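Local structure of PaaX domain-containing protein, C-domain protein (Mycobacterium tuberculosis, 3KFW) at residues 11-16 with 226-230. The protein is of unknown function but belongs to the PaaX family, and therefore probably acts as a DNA-binding transcriptional repressor with an N-terminal helix-turn-helix domain. Numbering follows the deposited sequence.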
ATOM      1  N   SER A  11      -9.234  38.932  17.124  1.00 37.98           N
ATOM      2  CA  SER A  11     -10.478  38.640  17.840  1.00 38.28           C
ATOM      3  C   SER A  11     -11.239  39.886  18.225  1.00 37.81           C
ATOM      4  O   SER A  11     -12.438  39.920  18.132  1.00 38.20           O
ATOM      5  CB  SER A  11     -10.203  37.809  19.065  1.00 38.17           C
ATOM      6  OG  SER A  11     -10.129  36.447  18.669  1.00 42.01           O
ATOM      7  N   VAL A  12     -10.541  40.934  18.619  1.00 38.04           N
ATOM      8  CA  VAL A  12     -11.223  42.152  19.020  1.00 38.81           C
ATOM      9  C   VAL A  12     -11.902  42.828  17.811  1.00 39.95           C
ATOM     10  O   VAL A  12     -12.949  43.474  17.945  1.00 41.09           O
ATOM     11  CB  VAL A  12     -10.231  43.081  19.781  1.00 39.37           C
ATOM     12  CG1 VAL A  12     -10.819  44.453  19.991  1.00 39.37           C
ATOM     13  CG2 VAL A  12      -9.838  42.429  21.162  1.00 36.43           C
ATOM     14  N   LEU A  13     -11.334  42.641  16.622  1.00 39.96           N
ATOM     15  CA  LEU A  13     -11.924  43.181  15.414  1.00 41.33           C
ATOM     16  C   LEU A  13     -12.920  42.272  14.687  1.00 41.42           C
ATOM     17  O   LEU A  13     -13.573  42.686  13.749  1.00 43.44           O
ATOM     18  CB  LEU A  13     -10.834  43.780  14.455  1.00 40.69           C
ATOM     19  CG  LEU A  13      -9.989  44.881  15.125  1.00 40.83           C
ATOM     20  CD1 LEU A  13      -8.796  45.242  14.286  1.00 37.99           C
ATOM     21  CD2 LEU A  13     -10.877  46.107  15.384  1.00 38.36           C
ATOM     22  N   LEU A  14     -13.057  41.048  15.121  1.00 42.90           N
ATOM     23  CA  LEU A  14     -14.045  40.134  14.545  1.00 43.81           C
ATOM     24  C   LEU A  14     -15.406  40.810  14.275  1.00 43.34           C
ATOM     25  O   LEU A  14     -16.083  41.324  15.202  1.00 41.85           O
ATOM     26  CB  LEU A  14     -14.179  38.927  15.470  1.00 44.29           C
ATOM     27  CG  LEU A  14     -14.055  37.511  14.905  1.00 47.84           C
ATOM     28  CD1 LEU A  14     -12.864  37.319  13.952  1.00 50.55           C
ATOM     29  CD2 LEU A  14     -13.928  36.543  16.115  1.00 50.30           C
ATOM     30  N   GLY A  15     -15.747  40.864  12.976  1.00 43.51           N
ATOM     31  CA  GLY A  15     -17.016  41.388  12.500  1.00 42.62           C
ATOM     32  C   GLY A  15     -17.100  42.903  12.482  1.00 43.37           C
ATOM     33  O   GLY A  15     -18.171  43.446  12.194  1.00 43.35           O
ATOM     34  N   ALA A  16     -15.995  43.602  12.798  1.00 43.49           N
ATOM     35  CA  ALA A  16     -15.983  45.103  12.762  1.00 43.21           C
ATOM     36  C   ALA A  16     -16.115  45.587  11.337  1.00 42.99           C
ATOM     37  O   ALA A  16     -17.031  46.369  11.030  1.00 44.19           O
ATOM     38  CB  ALA A  16     -14.747  45.667  13.370  1.00 41.99           C
HETATM   39  N   MSE A 226     -17.523  39.278  22.234  1.00 35.22           N
HETATM   40  CA  MSE A 226     -16.407  40.030  21.651  1.00 36.68           C
HETATM   41  C   MSE A 226     -16.897  41.278  20.893  1.00 36.09           C
HETATM   42  O   MSE A 226     -16.417  42.390  21.142  1.00 36.70           O
HETATM   43  CB  MSE A 226     -15.592  39.100  20.725  1.00 37.63           C
HETATM   44  CG  MSE A 226     -14.066  39.046  20.937  1.00 40.92           C
HETATM   45 SE   MSE A 226     -13.420  38.957  22.814  1.00 47.16          SE
HETATM   46  CE  MSE A 226     -12.800  40.785  22.913  1.00 48.22           C
ATOM     47  N   ALA A 227     -17.865  41.089  19.997  1.00 35.93           N
ATOM     48  CA  ALA A 227     -18.439  42.173  19.206  1.00 35.94           C
ATOM     49  C   ALA A 227     -19.207  43.160  20.059  1.00 36.04           C
ATOM     50  O   ALA A 227     -19.204  44.357  19.768  1.00 35.38           O
ATOM     51  CB  ALA A 227     -19.314  41.632  18.098  1.00 35.17           C
ATOM     52  N   LYS A 228     -19.840  42.666  21.118  1.00 36.89           N
ATOM     53  CA  LYS A 228     -20.580  43.541  22.033  1.00 38.65           C
ATOM     54  C   LYS A 228     -19.673  44.514  22.855  1.00 39.20           C
ATOM     55  O   LYS A 228     -20.024  45.681  23.060  1.00 38.84           O
ATOM     56  CB  LYS A 228     -21.487  42.699  22.933  1.00 38.76           C
ATOM     57  CG  LYS A 228     -22.354  43.513  23.870  1.00 40.47           C
ATOM     58  CD  LYS A 228     -23.195  42.588  24.746  1.00 44.56           C
ATOM     59  CE  LYS A 228     -23.870  43.353  25.901  1.00 45.71           C
ATOM     60  NZ  LYS A 228     -24.480  42.329  26.813  1.00 47.76           N
ATOM     61  N   ARG A 229     -18.506  44.029  23.294  1.00 40.12           N
ATOM     62  CA  ARG A 229     -17.489  44.838  23.989  1.00 40.95           C
ATOM     63  C   ARG A 229     -17.026  46.031  23.164  1.00 42.11           C
ATOM     64  O   ARG A 229     -16.667  47.083  23.705  1.00 42.31           O
ATOM     65  CB  ARG A 229     -16.259  43.992  24.288  1.00 40.71           C
ATOM     66  CG  ARG A 229     -16.400  43.073  25.464  1.00 40.88           C
ATOM     67  CD  ARG A 229     -15.132  42.285  25.696  1.00 42.10           C
ATOM     68  NE  ARG A 229     -14.050  43.098  26.264  1.00 44.37           N
ATOM     69  CZ  ARG A 229     -12.888  43.379  25.654  1.00 44.57           C
ATOM     70  NH1 ARG A 229     -12.625  42.917  24.423  1.00 42.35           N
ATOM     71  NH2 ARG A 229     -11.976  44.130  26.281  1.00 43.51           N
ATOM     72  N   ARG A 230     -17.021  45.841  21.848  1.00 43.17           N
ATOM     73  CA  ARG A 230     -16.525  46.815  20.901  1.00 43.68           C
ATOM     74  C   ARG A 230     -17.589  47.832  20.524  1.00 45.10           C
ATOM     75  O   ARG A 230     -17.267  48.870  19.959  1.00 45.98           O
ATOM     76  CB  ARG A 230     -15.995  46.088  19.671  1.00 43.28           C
ATOM     77  CG  ARG A 230     -15.327  46.947  18.669  1.00 42.01           C
ATOM     78  CD  ARG A 230     -15.105  46.255  17.352  1.00 40.07           C
ATOM     79  NE  ARG A 230     -16.309  45.663  16.788  1.00 39.22           N
ATOM     80  CZ  ARG A 230     -16.367  44.392  16.430  1.00 41.61           C
ATOM     81  NH1 ARG A 230     -17.472  43.870  15.934  1.00 42.97           N
ATOM     82  NH2 ARG A 230     -15.290  43.633  16.583  1.00 44.15           N
TER
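Arg230 plugs its guanidinium into the turn that follows helix 5-13, where it serves two backbone carbonyls, those of Val12 and Leu14, at once. Arg230 NH2 gives the shortest bond, 2.7 Å to Val12 O, and a second of 2.8 Å to Leu14 O. From Arg230 NH1 another bond of 3.0 Å converges on the same Leu14 O, which is thus gripped end-on by both terminal nitrogens. Both acceptors lie close to the guanidinium plane, but the bonds are bent, with N-H...O angles of 138° to 147°, since NH2 is shared between two carbonyls and both nitrogens converge on Leu14 O. Seen from Leu14 O, the two nitrogens arrive from one face of the carbonyl plane, with NH2 well above it.

Arginine suits this place because its flat, donor-rich end can satisfy carbonyls near the C-terminal end of helix 5-13, whose dipole would probably favour a positive charge. The chain leaves its own helix with CG anti to the backbone N (chi1 -174°) and turns at chi3, bringing the guanidinium edge to the carbonyls of Val12 and Leu14. Ala16 CB sits over the centre of one guanidinium face, 3.7 Å from Arg230 CZ, its small methyl fitting closely there, while backbone CA of Ala227 covers the opposite face, nearer the rim. Gly15, with its positive phi, carries the chain round beside NH1.

One helical turn before Arg230, selenomethionine Met226 lays its CG 3.4 Å from Ser11 O.

The contact fastens the first helix of the PaaX-like N-terminal region to the long C-terminal helix 212-234, although the segments are 210 residues apart. Leu29 of helix 23-30 packs on Val12 and Arg230, and just past that helix Asp32 forms a salt bridge with Arg229, which also donates to Leu29 O.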